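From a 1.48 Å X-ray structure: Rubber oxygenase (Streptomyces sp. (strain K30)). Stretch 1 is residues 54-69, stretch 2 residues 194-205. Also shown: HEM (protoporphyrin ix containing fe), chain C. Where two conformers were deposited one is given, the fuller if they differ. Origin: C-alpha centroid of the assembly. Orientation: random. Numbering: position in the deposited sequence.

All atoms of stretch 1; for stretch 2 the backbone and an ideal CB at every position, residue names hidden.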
# COMPACT_ATOMS: atom_id res chain seq x y z
N VAL A 54 16.90 -9.70 4.30
CA VAL A 54 15.95 -10.79 4.14
C VAL A 54 15.01 -10.40 3.02
O VAL A 54 14.50 -9.28 2.98
CB VAL A 54 15.19 -11.10 5.45
CG1 VAL A 54 14.22 -12.23 5.28
CG2 VAL A 54 16.14 -11.36 6.64
N TRP A 55 14.76 -11.32 2.11
CA TRP A 55 13.86 -11.08 0.96
C TRP A 55 12.73 -12.08 1.06
O TRP A 55 12.05 -12.08 2.07
CB TRP A 55 14.68 -11.05 -0.33
CG TRP A 55 15.62 -9.87 -0.37
CD1 TRP A 55 15.35 -8.64 -0.86
CD2 TRP A 55 16.97 -9.82 0.09
NE1 TRP A 55 16.42 -7.81 -0.72
CE2 TRP A 55 17.43 -8.51 -0.14
CE3 TRP A 55 17.83 -10.76 0.70
CZ2 TRP A 55 18.73 -8.11 0.20
CZ3 TRP A 55 19.12 -10.35 1.02
CH2 TRP A 55 19.54 -9.05 0.77
N ASP A 56 12.53 -12.99 0.12
CA ASP A 56 11.48 -14.01 0.20
C ASP A 56 12.11 -15.37 -0.13
O ASP A 56 12.22 -15.77 -1.28
CB ASP A 56 10.32 -13.67 -0.73
CG ASP A 56 9.08 -14.54 -0.53
OD1 ASP A 56 9.23 -15.67 -0.05
OD2 ASP A 56 7.97 -14.08 -0.87
N GLU A 57 12.55 -16.08 0.90
CA GLU A 57 13.27 -17.33 0.75
C GLU A 57 12.49 -18.40 0.01
O GLU A 57 13.11 -19.15 -0.77
CB GLU A 57 13.64 -17.89 2.15
CG GLU A 57 14.65 -19.00 2.09
CD GLU A 57 15.23 -19.30 3.47
OE1 GLU A 57 16.44 -19.66 3.56
OE2 GLU A 57 14.48 -19.19 4.48
N GLU A 58 11.18 -18.44 0.17
CA GLU A 58 10.34 -19.41 -0.49
C GLU A 58 10.06 -19.01 -1.94
O GLU A 58 10.10 -19.85 -2.84
CB GLU A 58 9.00 -19.62 0.21
CG GLU A 58 9.16 -20.21 1.62
CD GLU A 58 7.90 -20.13 2.48
OE1 GLU A 58 6.97 -19.35 2.21
OE2 GLU A 58 7.82 -20.83 3.49
N ALA A 59 9.71 -17.77 -2.19
CA ALA A 59 9.29 -17.35 -3.52
C ALA A 59 10.45 -17.06 -4.47
O ALA A 59 10.37 -17.29 -5.67
CB ALA A 59 8.40 -16.11 -3.47
N ASP A 60 11.54 -16.53 -3.98
CA ASP A 60 12.58 -16.01 -4.84
C ASP A 60 13.17 -17.08 -5.79
O ASP A 60 13.23 -16.82 -6.99
CB ASP A 60 13.65 -15.26 -4.03
CG ASP A 60 13.14 -13.92 -3.45
OD1 ASP A 60 12.14 -13.38 -3.93
OD2 ASP A 60 13.82 -13.42 -2.51
N PRO A 61 13.57 -18.22 -5.25
CA PRO A 61 14.15 -19.24 -6.16
C PRO A 61 13.13 -19.82 -7.14
O PRO A 61 13.51 -20.17 -8.27
CB PRO A 61 14.67 -20.31 -5.21
CG PRO A 61 14.08 -20.02 -3.86
CD PRO A 61 13.70 -18.59 -3.82
N VAL A 62 11.88 -19.92 -6.72
CA VAL A 62 10.83 -20.42 -7.60
C VAL A 62 10.62 -19.50 -8.77
O VAL A 62 10.57 -19.94 -9.97
CB VAL A 62 9.54 -20.72 -6.84
CG1 VAL A 62 8.44 -21.11 -7.84
CG2 VAL A 62 9.80 -21.84 -5.79
N LEU A 63 10.46 -18.21 -8.53
CA LEU A 63 10.25 -17.28 -9.60
C LEU A 63 11.44 -17.12 -10.52
O LEU A 63 11.26 -16.95 -11.73
CB LEU A 63 9.73 -15.93 -9.09
CG LEU A 63 8.20 -15.84 -9.02
CD1 LEU A 63 7.51 -15.93 -10.38
CD2 LEU A 63 7.64 -16.85 -8.07
N ALA A 64 12.65 -17.23 -9.96
CA ALA A 64 13.85 -17.15 -10.76
C ALA A 64 13.82 -18.34 -11.74
O ALA A 64 14.11 -18.12 -12.92
CB ALA A 64 15.07 -17.23 -9.87
N ALA A 65 13.44 -19.52 -11.28
CA ALA A 65 13.40 -20.74 -12.13
C ALA A 65 12.32 -20.63 -13.19
O ALA A 65 12.59 -20.89 -14.38
CB ALA A 65 13.20 -21.97 -11.31
N VAL A 66 11.14 -20.15 -12.81
CA VAL A 66 10.06 -19.93 -13.76
C VAL A 66 10.47 -18.96 -14.87
O VAL A 66 10.28 -19.26 -16.07
CB VAL A 66 8.77 -19.49 -13.02
CG1 VAL A 66 7.70 -19.02 -14.00
CG2 VAL A 66 8.29 -20.64 -12.13
N ILE A 67 11.12 -17.87 -14.55
CA ILE A 67 11.53 -16.91 -15.51
C ILE A 67 12.63 -17.54 -16.44
O ILE A 67 12.51 -17.48 -17.66
CB ILE A 67 12.05 -15.63 -14.86
CG1 ILE A 67 10.86 -14.89 -14.24
CG2 ILE A 67 12.72 -14.74 -15.86
CD1 ILE A 67 11.26 -13.86 -13.18
N ASP A 68 13.63 -18.14 -15.82
CA ASP A 68 14.77 -18.73 -16.56
C ASP A 68 14.34 -19.91 -17.45
O ASP A 68 15.02 -20.18 -18.43
CB ASP A 68 15.88 -19.14 -15.58
CG ASP A 68 16.60 -17.93 -14.97
OD1 ASP A 68 16.44 -16.80 -15.49
OD2 ASP A 68 17.31 -18.09 -13.95
N ARG A 69 13.27 -20.63 -17.11
CA ARG A 69 12.75 -21.71 -17.96
C ARG A 69 11.82 -21.24 -19.04
O ARG A 69 11.37 -22.08 -19.83
CB ARG A 69 12.06 -22.80 -17.14
CG ARG A 69 13.00 -23.57 -16.22
CD ARG A 69 12.40 -24.82 -15.57
NE ARG A 69 11.09 -24.51 -14.96
CZ ARG A 69 10.79 -24.43 -13.65
NH1 ARG A 69 9.55 -24.06 -13.30
NH2 ARG A 69 11.63 -24.72 -12.65
N UNK A 194 0.95 -10.91 -5.92
CA UNK A 194 1.89 -9.85 -5.60
C UNK A 194 3.19 -10.39 -5.11
O UNK A 194 4.27 -9.91 -5.47
CB UNK A 194 1.30 -8.90 -4.55
N UNK A 195 3.11 -11.38 -4.20
CA UNK A 195 4.33 -12.02 -3.72
C UNK A 195 5.18 -12.56 -4.86
O UNK A 195 6.41 -12.43 -4.89
CB UNK A 195 3.98 -13.15 -2.75
N UNK A 196 4.51 -13.13 -5.86
CA UNK A 196 5.20 -13.67 -7.03
C UNK A 196 5.77 -12.54 -7.93
O UNK A 196 6.94 -12.65 -8.38
CB UNK A 196 4.24 -14.55 -7.83
N UNK A 197 5.01 -11.46 -8.13
CA UNK A 197 5.51 -10.29 -8.85
C UNK A 197 6.77 -9.78 -8.17
O UNK A 197 7.82 -9.53 -8.80
CB UNK A 197 4.45 -9.19 -8.92
N UNK A 198 6.72 -9.55 -6.83
CA UNK A 198 7.87 -9.02 -6.16
C UNK A 198 9.06 -9.98 -6.34
O UNK A 198 10.17 -9.48 -6.50
CB UNK A 198 7.56 -8.79 -4.68
N UNK A 199 8.86 -11.27 -6.22
CA UNK A 199 9.92 -12.23 -6.39
C UNK A 199 10.54 -12.15 -7.80
O UNK A 199 11.77 -12.23 -7.96
CB UNK A 199 9.39 -13.64 -6.12
N UNK A 200 9.71 -11.98 -8.80
CA UNK A 200 10.19 -11.78 -10.16
C UNK A 200 11.04 -10.53 -10.26
O UNK A 200 12.11 -10.58 -10.86
CB UNK A 200 9.02 -11.70 -11.14
N UNK A 201 10.58 -9.43 -9.67
CA UNK A 201 11.34 -8.19 -9.65
C UNK A 201 12.70 -8.33 -9.04
O UNK A 201 13.66 -7.70 -9.49
CB UNK A 201 10.56 -7.11 -8.89
N UNK A 202 12.81 -9.14 -8.01
CA UNK A 202 14.09 -9.35 -7.32
C UNK A 202 15.08 -10.05 -8.26
O UNK A 202 16.28 -9.86 -8.14
CB UNK A 202 13.89 -10.17 -6.05
N UNK A 203 14.57 -10.89 -9.16
CA UNK A 203 15.43 -11.51 -10.16
C UNK A 203 15.76 -10.54 -11.31
O UNK A 203 16.88 -10.55 -11.84
CB UNK A 203 14.76 -12.77 -10.71
N UNK A 204 14.83 -9.67 -11.68
CA UNK A 204 14.95 -8.80 -12.85
C UNK A 204 15.70 -7.52 -12.61
O UNK A 204 16.59 -7.17 -13.41
CB UNK A 204 13.56 -8.45 -13.38
N UNK A 205 15.37 -6.76 -11.56
CA UNK A 205 15.91 -5.43 -11.40
C UNK A 205 17.45 -5.42 -11.29
O UNK A 205 18.04 -4.45 -11.77
CB UNK A 205 15.29 -4.78 -10.16
CHA HEM C . 4.22 -4.80 -7.89
CHB HEM C . 1.78 -4.24 -3.86
CHC HEM C . 5.83 -3.13 -1.56
CHD HEM C . 8.00 -2.71 -5.79
C1A HEM C . 3.26 -4.78 -6.94
C2A HEM C . 1.90 -5.16 -7.24
C3A HEM C . 1.20 -4.96 -6.11
C4A HEM C . 2.08 -4.53 -5.12
CMA HEM C . -0.29 -5.18 -5.99
CAA HEM C . 1.31 -5.66 -8.58
CBA HEM C . 0.98 -4.46 -9.49
CGA HEM C . 0.03 -4.88 -10.55
O1A HEM C . 0.59 -5.48 -11.48
O2A HEM C . -1.23 -4.64 -10.43
C1B HEM C . 2.69 -3.92 -2.86
C2B HEM C . 2.30 -3.73 -1.51
C3B HEM C . 3.39 -3.44 -0.82
C4B HEM C . 4.50 -3.41 -1.76
CMB HEM C . 0.90 -3.84 -0.93
CAB HEM C . 3.70 -3.22 0.57
CBB HEM C . 2.78 -3.26 1.67
C1C HEM C . 6.81 -2.92 -2.52
C2C HEM C . 8.09 -2.31 -2.20
C3C HEM C . 8.68 -2.23 -3.42
C4C HEM C . 7.73 -2.69 -4.41
CMC HEM C . 8.62 -2.01 -0.83
CAC HEM C . 10.02 -1.69 -3.72
CBC HEM C . 11.05 -1.31 -2.87
C1D HEM C . 7.15 -3.24 -6.72
C2D HEM C . 7.49 -3.39 -8.15
C3D HEM C . 6.46 -3.97 -8.75
C4D HEM C . 5.47 -4.22 -7.70
CMD HEM C . 8.76 -2.88 -8.73
CAD HEM C . 6.31 -4.31 -10.25
CBD HEM C . 5.78 -3.06 -10.95
CGD HEM C . 5.70 -3.34 -12.46
O1D HEM C . 4.57 -3.29 -12.98
O2D HEM C . 6.71 -3.61 -13.17
NA HEM C . 3.37 -4.43 -5.64
NB HEM C . 4.01 -3.69 -2.94
NC HEM C . 6.57 -3.12 -3.85
ND HEM C . 5.95 -3.82 -6.49
FE HEM C . 5.00 -3.79 -4.73

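Backbone angles near -60/-45 make stretch 2 helical, and its axis passes 8.2 Å from that of helix 59-68 at a crossing angle of -70°.

Position 194 has nothing of stretch 1 within 5.5 Å of its ideal CB, but the heme lies nearby; a small or medium side chain would suit. Thr194 OG1 comes 3.3 Å from HEM CMA.

At 195 the CB points sideways, yet the ideal CB lies 4.5 Å from Asp56 OD2, with Glu58 beyond. Two carboxylates call for a long cationic side chain, Lys or Arg. Arg195, extended with chi1 to chi3 all t, fits both at its guanidinium edge: NE donates to Asp56 OD2 (2.7 Å), while NH2 donates to Asp56 OD1 (2.9 Å) and Glu58 OE1 (2.9 Å). Asp56 OD1 also caps Ala59 N, so this carboxylate serves both helices.

At 196 the ideal CB is 4.1 Å from Leu63 CD2, favouring any apolar residue; Met196 packs its CB there.

Position 197 points away, and various apolar residues would suit the heme side. Val197 CG1 lies 3.7 Å from HEM CHA.

At 198 CB points sideways, with HEM FE about 5.6 Å from the ideal CB, too far for Cys or Met to ligate; His fits, and a flexible Lys could reach. His198 NE2 binds HEM FE at 2.0 Å.

Position 199 faces stretch 1 at the closest CA pairing, 4.9 Å from Asp60 CA. Its ideal CB is 3.5 Å from Asp60 OD1 and 3.8 Å from both Ala59 CB and Leu63 CB, so Gly, Ala or perhaps Ser would suit. Ala199 packs its CB 3.7 Å from Ala59 CB.

At 200, the ideal CB lies 3.7 Å from Ile67 CD1, favouring a small apolar residue; Ala200 makes that contact.

Position 201 points away; an apolar residue suits, and Val201 CG1 is 3.9 Å from HEM CMD.

At 202 CB points toward stretch 1, 4.2 Å from Asp60 OD1, inviting Lys, Arg or a neutral donor. Arg202 NH1 forms a salt bridge with Asp60 OD1 (2.8 Å), and one guanidinium face lies against the Trp55-Asp56 backbone. Water 1 links NH1 to Asp56 OD2.

At 203, CB points toward Ala64 and Ile67, with Asp68 further along: an aromatic or a long polar chain would suit. His203 lays its ring face under Ala64 CB (4.0 Å to the centroid), and CE1 approaches Asp68 OD1 at 3.0 Å.

Position 204 is sideways and permissive; Leu204 CD1 reaches Ile67 CD1 at 4.5 Å. Position 205 is out of reach, leaving choice wide: Leu205.

Stretch 2, residues 194-205: TRMVHAAVRHLL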
# COMPACT_ATOMS: atom_id res chain seq x y z
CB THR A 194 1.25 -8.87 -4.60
OG1 THR A 194 0.02 -8.31 -5.14
CG2 THR A 194 2.28 -7.78 -4.18
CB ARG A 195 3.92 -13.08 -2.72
CG ARG A 195 4.98 -13.75 -1.99
CD ARG A 195 4.44 -14.53 -0.84
NE ARG A 195 5.55 -15.19 -0.31
CZ ARG A 195 5.54 -16.21 0.50
NH1 ARG A 195 4.42 -16.72 0.86
NH2 ARG A 195 6.68 -16.76 0.89
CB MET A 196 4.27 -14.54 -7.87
CG MET A 196 3.77 -15.79 -7.19
SD MET A 196 2.39 -16.60 -8.09
CE MET A 196 3.10 -16.70 -9.71
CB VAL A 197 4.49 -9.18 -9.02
CG1 VAL A 197 5.14 -7.93 -9.60
CG2 VAL A 197 3.36 -9.66 -9.88
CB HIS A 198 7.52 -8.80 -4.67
CG HIS A 198 6.65 -7.61 -4.40
ND1 HIS A 198 5.99 -7.48 -3.19
CD2 HIS A 198 6.41 -6.48 -5.11
CE1 HIS A 198 5.36 -6.31 -3.22
NE2 HIS A 198 5.56 -5.68 -4.36
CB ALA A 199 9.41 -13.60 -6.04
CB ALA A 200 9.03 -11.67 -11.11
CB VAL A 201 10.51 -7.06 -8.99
CG1 VAL A 201 11.32 -5.79 -8.78
CG2 VAL A 201 9.29 -6.79 -9.88
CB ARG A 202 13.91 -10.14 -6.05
CG ARG A 202 13.13 -9.40 -4.99
CD ARG A 202 13.27 -10.09 -3.64
NE ARG A 202 12.31 -9.51 -2.70
CZ ARG A 202 11.11 -10.01 -2.51
NH1 ARG A 202 10.66 -11.15 -3.06
NH2 ARG A 202 10.25 -9.29 -1.75
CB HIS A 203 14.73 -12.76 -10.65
CG HIS A 203 15.56 -13.62 -11.56
ND1 HIS A 203 15.19 -13.90 -12.85
CD2 HIS A 203 16.74 -14.25 -11.35
CE1 HIS A 203 16.12 -14.66 -13.41
NE2 HIS A 203 17.08 -14.86 -12.54
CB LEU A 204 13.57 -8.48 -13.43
CG LEU A 204 12.93 -9.75 -13.95
CD1 LEU A 204 11.47 -9.51 -14.28
CD2 LEU A 204 13.65 -10.28 -15.19
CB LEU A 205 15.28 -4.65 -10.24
CG LEU A 205 14.08 -3.81 -10.56
CD1 LEU A 205 13.51 -3.13 -9.29
CD2 LEU A 205 14.28 -2.74 -11.64
O HOH W 1 7.98 -12.07 -2.77
O HOH W 2 4.37 -19.22 2.41
O HOH W 3 13.73 -14.10 -7.71
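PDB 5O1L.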